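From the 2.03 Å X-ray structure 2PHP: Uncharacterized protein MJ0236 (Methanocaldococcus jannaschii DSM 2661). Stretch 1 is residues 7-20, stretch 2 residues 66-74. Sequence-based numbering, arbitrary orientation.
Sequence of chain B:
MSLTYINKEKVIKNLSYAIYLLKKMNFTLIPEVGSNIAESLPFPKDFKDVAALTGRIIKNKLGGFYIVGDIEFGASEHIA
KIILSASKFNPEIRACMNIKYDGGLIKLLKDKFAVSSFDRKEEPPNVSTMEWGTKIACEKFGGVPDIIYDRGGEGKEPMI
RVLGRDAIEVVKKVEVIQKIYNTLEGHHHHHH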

ATOM      1  N   ASN B   7      14.874   8.629 -23.071  1.00 28.59           N
ATOM      2  CA  ASN B   7      14.691   9.754 -22.175  1.00 28.49           C
ATOM      3  C   ASN B   7      14.115   9.247 -20.849  1.00 28.05           C
ATOM      4  O   ASN B   7      13.992   8.039 -20.640  1.00 25.43           O
ATOM      5  CB  ASN B   7      13.763  10.792 -22.815  1.00 28.12           C
ATOM      6  CG  ASN B   7      12.452  10.196 -23.276  1.00 29.59           C
ATOM      7  OD1 ASN B   7      12.145   9.037 -22.988  1.00 31.01           O
ATOM      8  ND2 ASN B   7      11.664  10.987 -23.995  1.00 30.46           N
ATOM      9  N   LYS B   8      13.772  10.161 -19.952  1.00 26.41           N
ATOM     10  CA  LYS B   8      13.234   9.757 -18.658  1.00 29.24           C
ATOM     11  C   LYS B   8      11.969   8.916 -18.749  1.00 27.77           C
ATOM     12  O   LYS B   8      11.781   7.993 -17.959  1.00 27.18           O
ATOM     13  CB  LYS B   8      12.980  10.982 -17.781  1.00 31.24           C
ATOM     14  CG  LYS B   8      14.250  11.621 -17.252  1.00 33.15           C
ATOM     15  CD  LYS B   8      13.925  12.767 -16.313  1.00 36.87           C
ATOM     16  CE  LYS B   8      15.184  13.370 -15.724  1.00 39.72           C
ATOM     17  NZ  LYS B   8      14.877  14.462 -14.749  1.00 42.89           N
ATOM     18  N   GLU B   9      11.101   9.233 -19.707  1.00 27.34           N
ATOM     19  CA  GLU B   9       9.858   8.487 -19.871  1.00 26.74           C
ATOM     20  C   GLU B   9      10.182   7.030 -20.197  1.00 27.92           C
ATOM     21  O   GLU B   9       9.587   6.104 -19.641  1.00 25.83           O
ATOM     22  CB  GLU B   9       9.016   9.090 -21.000  1.00 27.83           C
ATOM     23  CG  GLU B   9       7.657   8.430 -21.176  1.00 30.29           C
ATOM     24  CD  GLU B   9       6.884   8.969 -22.371  1.00 32.88           C
ATOM     25  OE1 GLU B   9       7.027  10.170 -22.693  1.00 33.71           O
ATOM     26  OE2 GLU B   9       6.119   8.191 -22.977  1.00 34.14           O
ATOM     27  N   LYS B  10      11.123   6.828 -21.111  1.00 26.72           N
ATOM     28  CA  LYS B  10      11.498   5.470 -21.472  1.00 28.38           C
ATOM     29  C   LYS B  10      11.978   4.685 -20.253  1.00 27.47           C
ATOM     30  O   LYS B  10      11.589   3.536 -20.049  1.00 29.44           O
ATOM     31  CB  LYS B  10      12.575   5.478 -22.560  1.00 29.44           C
ATOM     32  CG  LYS B  10      13.013   4.091 -23.007  1.00 36.44           C
ATOM     33  CD  LYS B  10      11.922   3.397 -23.808  1.00 39.51           C
ATOM     34  CE  LYS B  10      12.361   2.011 -24.255  1.00 44.91           C
ATOM     35  NZ  LYS B  10      11.302   1.320 -25.041  1.00 45.91           N
ATOM     36  N   VAL B  11      12.826   5.311 -19.440  1.00 27.26           N
ATOM     37  CA  VAL B  11      13.352   4.668 -18.237  1.00 26.38           C
ATOM     38  C   VAL B  11      12.231   4.321 -17.252  1.00 27.30           C
ATOM     39  O   VAL B  11      12.180   3.205 -16.726  1.00 26.52           O
ATOM     40  CB  VAL B  11      14.382   5.575 -17.527  1.00 24.34           C
ATOM     41  CG1 VAL B  11      14.714   5.021 -16.140  1.00 23.87           C
ATOM     42  CG2 VAL B  11      15.657   5.671 -18.368  1.00 24.07           C
ATOM     43  N   ILE B  12      11.342   5.275 -16.994  1.00 27.01           N
ATOM     44  CA  ILE B  12      10.230   5.030 -16.083  1.00 27.33           C
ATOM     45  C   ILE B  12       9.366   3.877 -16.601  1.00 27.44           C
ATOM     46  O   ILE B  12       8.931   3.033 -15.823  1.00 26.48           O
ATOM     47  CB  ILE B  12       9.347   6.286 -15.910  1.00 28.06           C
ATOM     48  CG1 ILE B  12      10.131   7.378 -15.169  1.00 26.52           C
ATOM     49  CG2 ILE B  12       8.053   5.921 -15.176  1.00 25.31           C
ATOM     50  CD1 ILE B  12      10.654   6.975 -13.815  1.00 26.58           C
ATOM     51  N   LYS B  13       9.125   3.841 -17.912  1.00 25.91           N
ATOM     52  CA  LYS B  13       8.317   2.772 -18.499  1.00 26.99           C
ATOM     53  C   LYS B  13       8.994   1.398 -18.381  1.00 26.93           C
ATOM     54  O   LYS B  13       8.321   0.387 -18.156  1.00 25.05           O
ATOM     55  CB  LYS B  13       8.010   3.051 -19.979  1.00 27.32           C
ATOM     56  CG  LYS B  13       6.955   4.108 -20.237  1.00 27.61           C
ATOM     57  CD  LYS B  13       6.513   4.094 -21.703  1.00 32.18           C
ATOM     58  CE  LYS B  13       5.692   5.338 -22.030  1.00 32.34           C
ATOM     59  NZ  LYS B  13       5.638   5.628 -23.484  1.00 32.40           N
ATOM     60  N   ASN B  14      10.317   1.361 -18.534  1.00 24.94           N
ATOM     61  CA  ASN B  14      11.046   0.102 -18.434  1.00 25.18           C
ATOM     62  C   ASN B  14      10.986  -0.428 -17.008  1.00 24.59           C
ATOM     63  O   ASN B  14      10.707  -1.603 -16.787  1.00 24.08           O
ATOM     64  CB  ASN B  14      12.506   0.280 -18.858  1.00 24.36           C
ATOM     65  CG  ASN B  14      12.648   0.527 -20.339  1.00 29.32           C
ATOM     66  OD1 ASN B  14      11.827   0.062 -21.134  1.00 29.08           O
ATOM     67  ND2 ASN B  14      13.700   1.243 -20.724  1.00 31.29           N
ATOM     68  N   LEU B  15      11.247   0.446 -16.043  1.00 24.72           N
ATOM     69  CA  LEU B  15      11.203   0.054 -14.636  1.00 25.33           C
ATOM     70  C   LEU B  15       9.807  -0.421 -14.239  1.00 26.73           C
ATOM     71  O   LEU B  15       9.654  -1.437 -13.555  1.00 27.07           O
ATOM     72  CB  LEU B  15      11.625   1.227 -13.746  1.00 23.34           C
ATOM     73  CG  LEU B  15      13.140   1.405 -13.638  1.00 22.87           C
ATOM     74  CD1 LEU B  15      13.490   2.775 -13.087  1.00 21.46           C
ATOM     75  CD2 LEU B  15      13.687   0.298 -12.753  1.00 22.15           C
ATOM     76  N   SER B  16       8.792   0.323 -14.671  1.00 25.81           N
ATOM     77  CA  SER B  16       7.410  -0.012 -14.370  1.00 26.32           C
ATOM     78  C   SER B  16       7.026  -1.386 -14.913  1.00 27.39           C
ATOM     79  O   SER B  16       6.382  -2.176 -14.215  1.00 26.17           O
ATOM     80  CB  SER B  16       6.480   1.048 -14.953  1.00 24.90           C
ATOM     81  OG  SER B  16       6.739   2.311 -14.368  1.00 29.12           O
ATOM     82  N   TYR B  17       7.417  -1.682 -16.150  1.00 25.98           N
ATOM     83  CA  TYR B  17       7.077  -2.981 -16.714  1.00 27.33           C
ATOM     84  C   TYR B  17       7.881  -4.079 -16.026  1.00 26.61           C
ATOM     85  O   TYR B  17       7.378  -5.177 -15.813  1.00 26.87           O
ATOM     86  CB  TYR B  17       7.338  -3.019 -18.227  1.00 27.36           C
ATOM     87  CG  TYR B  17       6.890  -4.322 -18.844  1.00 29.91           C
ATOM     88  CD1 TYR B  17       5.545  -4.699 -18.820  1.00 31.77           C
ATOM     89  CD2 TYR B  17       7.807  -5.199 -19.414  1.00 30.41           C
ATOM     90  CE1 TYR B  17       5.126  -5.922 -19.348  1.00 32.14           C
ATOM     91  CE2 TYR B  17       7.402  -6.420 -19.944  1.00 31.88           C
ATOM     92  CZ  TYR B  17       6.063  -6.774 -19.904  1.00 33.69           C
ATOM     93  OH  TYR B  17       5.665  -7.989 -20.408  1.00 36.63           O
ATOM     94  N   ALA B  18       9.131  -3.783 -15.679  1.00 25.56           N
ATOM     95  CA  ALA B  18       9.966  -4.764 -14.995  1.00 25.76           C
ATOM     96  C   ALA B  18       9.302  -5.173 -13.684  1.00 28.27           C
ATOM     97  O   ALA B  18       9.327  -6.348 -13.316  1.00 29.06           O
ATOM     98  CB  ALA B  18      11.349  -4.184 -14.717  1.00 23.15           C
ATOM     99  N   ILE B  19       8.702  -4.202 -12.991  1.00 26.70           N
ATOM    100  CA  ILE B  19       8.035  -4.457 -11.714  1.00 28.56           C
ATOM    101  C   ILE B  19       6.751  -5.272 -11.937  1.00 28.72           C
ATOM    102  O   ILE B  19       6.425  -6.177 -11.153  1.00 27.17           O
ATOM    103  CB  ILE B  19       7.675  -3.124 -10.981  1.00 28.24           C
ATOM    104  CG1 ILE B  19       8.945  -2.331 -10.664  1.00 28.93           C
ATOM    105  CG2 ILE B  19       6.917  -3.416  -9.695  1.00 28.34           C
ATOM    106  CD1 ILE B  19       9.886  -3.034  -9.711  1.00 31.59           C
ATOM    107  N   TYR B  20       6.029  -4.944 -13.003  1.00 28.17           N
ATOM    108  CA  TYR B  20       4.798  -5.651 -13.339  1.00 31.09           C
ATOM    109  C   TYR B  20       5.133  -7.133 -13.536  1.00 32.30           C
ATOM    110  O   TYR B  20       4.356  -8.013 -13.152  1.00 33.15           O
ATOM    111  CB  TYR B  20       4.192  -5.056 -14.612  1.00 30.42           C
ATOM    112  CG  TYR B  20       3.038  -5.843 -15.202  1.00 33.77           C
ATOM    113  CD1 TYR B  20       1.732  -5.685 -14.729  1.00 33.54           C
ATOM    114  CD2 TYR B  20       3.257  -6.749 -16.245  1.00 34.80           C
ATOM    115  CE1 TYR B  20       0.669  -6.413 -15.287  1.00 33.45           C
ATOM    116  CE2 TYR B  20       2.210  -7.476 -16.805  1.00 35.44           C
ATOM    117  CZ  TYR B  20       0.921  -7.306 -16.325  1.00 35.22           C
ATOM    118  OH  TYR B  20      -0.099  -8.041 -16.893  1.00 35.72           O
TER
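Stretch 2, residues 66-74: YIVGDIEFG

The most unusual feature of this contact is a lysine used as a hydrocarbon: the extended side chain of Lys 8 runs over one face of the Phe 73 ring, with CD of Lys 8 4.2 Å from the ring centroid of Phe 73 and CG of Lys 8 3.5 Å from CZ of Phe 73. NZ of Lys 8 lies 5.2 Å from the Phe 73 centroid, so any cation-pi attraction is weak at most. A long aliphatic chain suits this exposed first turn, covering an aromatic ring whose broad face offers it a flat apolar surface.

Stretch 2 enters as a strand ending at Ile 67, passes through a loop and resumes as strand 71-73. The backbone angles of Gly 69 would jam a CB against the preceding carbonyl, which calls for glycine. Strand 71-73 runs roughly antiparallel to helix 8-20, at a crossing angle of 148° and a closest axial approach of 9.3 Å. Consequently, Phe 73 lies near Lys 8, Ile 71 nearest Ile 12 (CA to CA 7.1 Å) and Ile 67 near Ile 19.

Strand alternation directs Ile 71 and Phe 73 toward the helix and Glu 72 away. The long arm of Ile 71 bridges the gap between backbones, its CD1 3.5 Å from CB of Leu 15 and 3.6 Å from N of Ser 16; CG2 of Ile 71 lies 3.6 Å from CD1 of Ile 12. That same CD1 of Ile 12 reaches CE2 of Phe 73 at 3.8 Å, so one methyl touches both strand residues. Buried Val 11 presents a small methyl, CG1 to CZ of Phe 73 at 3.9 Å. Farther along, two apolar chains pointing toward each other meet, CG2 of Ile 19 to CD1 of Ile 67 at 3.5 Å.

No hydrogen bond joins the stretches; apolar packing dominates. Ser 16 lies beside Ile 71, its OG donating to O of Ile 12 (2.7 Å).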

ATOM      1  N   TYR B  66       6.380  -7.732  -0.710  1.00 26.41           N
ATOM      2  CA  TYR B  66       5.786  -6.410  -0.874  1.00 26.43           C
ATOM      3  C   TYR B  66       6.699  -5.514  -1.708  1.00 27.32           C
ATOM      4  O   TYR B  66       7.925  -5.477  -1.485  1.00 26.10           O
ATOM      5  CB  TYR B  66       5.610  -5.706   0.480  1.00 25.00           C
ATOM      6  CG  TYR B  66       4.688  -6.378   1.467  1.00 28.09           C
ATOM      7  CD1 TYR B  66       3.310  -6.399   1.261  1.00 27.91           C
ATOM      8  CD2 TYR B  66       5.192  -6.947   2.639  1.00 26.36           C
ATOM      9  CE1 TYR B  66       2.456  -6.962   2.202  1.00 28.32           C
ATOM     10  CE2 TYR B  66       4.350  -7.509   3.581  1.00 28.10           C
ATOM     11  CZ  TYR B  66       2.978  -7.510   3.356  1.00 29.66           C
ATOM     12  OH  TYR B  66       2.124  -8.042   4.297  1.00 29.66           O
ATOM     13  N   ILE B  67       6.114  -4.793  -2.659  1.00 25.96           N
ATOM     14  CA  ILE B  67       6.885  -3.846  -3.454  1.00 26.52           C
ATOM     15  C   ILE B  67       6.503  -2.491  -2.856  1.00 26.49           C
ATOM     16  O   ILE B  67       5.369  -2.032  -2.997  1.00 24.55           O
ATOM     17  CB  ILE B  67       6.536  -3.937  -4.941  1.00 27.31           C
ATOM     18  CG1 ILE B  67       6.878  -5.348  -5.439  1.00 31.37           C
ATOM     19  CG2 ILE B  67       7.339  -2.905  -5.727  1.00 28.16           C
ATOM     20  CD1 ILE B  67       6.710  -5.563  -6.919  1.00 33.35           C
ATOM     21  N   VAL B  68       7.461  -1.868  -2.176  1.00 24.94           N
ATOM     22  CA  VAL B  68       7.217  -0.614  -1.466  1.00 26.51           C
ATOM     23  C   VAL B  68       7.784   0.667  -2.076  1.00 28.47           C
ATOM     24  O   VAL B  68       8.959   0.724  -2.434  1.00 29.38           O
ATOM     25  CB  VAL B  68       7.765  -0.728  -0.008  1.00 26.55           C
ATOM     26  CG1 VAL B  68       7.289   0.461   0.847  1.00 24.68           C
ATOM     27  CG2 VAL B  68       7.328  -2.063   0.607  1.00 26.68           C
ATOM     28  N   GLY B  69       6.946   1.699  -2.152  1.00 27.81           N
ATOM     29  CA  GLY B  69       7.387   2.974  -2.686  1.00 27.91           C
ATOM     30  C   GLY B  69       7.054   3.205  -4.151  1.00 30.21           C
ATOM     31  O   GLY B  69       6.360   2.400  -4.783  1.00 29.77           O
ATOM     32  N   ASP B  70       7.558   4.312  -4.689  1.00 29.54           N
ATOM     33  CA  ASP B  70       7.315   4.688  -6.076  1.00 30.96           C
ATOM     34  C   ASP B  70       8.617   4.753  -6.843  1.00 30.57           C
ATOM     35  O   ASP B  70       9.695   4.832  -6.253  1.00 27.30           O
ATOM     36  CB  ASP B  70       6.654   6.069  -6.146  1.00 32.84           C
ATOM     37  CG  ASP B  70       5.450   6.181  -5.244  1.00 34.87           C
ATOM     38  OD1 ASP B  70       4.519   5.361  -5.391  1.00 37.12           O
ATOM     39  OD2 ASP B  70       5.440   7.088  -4.386  1.00 38.39           O
ATOM     40  N   ILE B  71       8.512   4.733  -8.167  1.00 30.25           N
ATOM     41  CA  ILE B  71       9.695   4.826  -8.991  1.00 30.89           C
ATOM     42  C   ILE B  71       9.979   6.298  -9.205  1.00 30.47           C
ATOM     43  O   ILE B  71       9.141   7.031  -9.712  1.00 31.03           O
ATOM     44  CB  ILE B  71       9.495   4.143 -10.339  1.00 29.42           C
ATOM     45  CG1 ILE B  71       9.371   2.640 -10.120  1.00 33.15           C
ATOM     46  CG2 ILE B  71      10.659   4.456 -11.254  1.00 28.68           C
ATOM     47  CD1 ILE B  71       9.097   1.854 -11.378  1.00 35.73           C
ATOM     48  N   GLU B  72      11.165   6.721  -8.796  1.00 30.13           N
ATOM     49  CA  GLU B  72      11.557   8.104  -8.934  1.00 31.08           C
ATOM     50  C   GLU B  72      13.060   8.201  -9.165  1.00 30.43           C
ATOM     51  O   GLU B  72      13.834   7.365  -8.671  1.00 25.41           O
ATOM     52  CB  GLU B  72      11.180   8.874  -7.667  1.00 35.19           C
ATOM     53  CG  GLU B  72       9.692   8.840  -7.353  1.00 43.79           C
ATOM     54  CD  GLU B  72       9.015  10.176  -7.597  1.00 48.82           C
ATOM     55  OE1 GLU B  72       9.191  10.744  -8.701  1.00 50.90           O
ATOM     56  OE2 GLU B  72       8.307  10.641  -6.675  1.00 51.45           O
ATOM     57  N   PHE B  73      13.463   9.222  -9.919  1.00 26.76           N
ATOM     58  CA  PHE B  73      14.870   9.458 -10.182  1.00 26.89           C
ATOM     59  C   PHE B  73      15.543   9.931  -8.898  1.00 27.83           C
ATOM     60  O   PHE B  73      14.959  10.683  -8.122  1.00 28.58           O
ATOM     61  CB  PHE B  73      15.037  10.517 -11.275  1.00 26.38           C
ATOM     62  CG  PHE B  73      14.927   9.965 -12.650  1.00 25.69           C
ATOM     63  CD1 PHE B  73      16.044   9.426 -13.283  1.00 24.83           C
ATOM     64  CD2 PHE B  73      13.691   9.912 -13.295  1.00 24.06           C
ATOM     65  CE1 PHE B  73      15.934   8.837 -14.534  1.00 26.97           C
ATOM     66  CE2 PHE B  73      13.571   9.322 -14.546  1.00 25.23           C
ATOM     67  CZ  PHE B  73      14.692   8.784 -15.170  1.00 25.88           C
ATOM     68  N   GLY B  74      16.776   9.491  -8.689  1.00 27.89           N
ATOM     69  CA  GLY B  74      17.497   9.877  -7.499  1.00 28.25           C
ATOM     70  C   GLY B  74      17.080   9.092  -6.278  1.00 30.29           C
ATOM     71  O   GLY B  74      17.588   9.319  -5.191  1.00 29.99           O
TER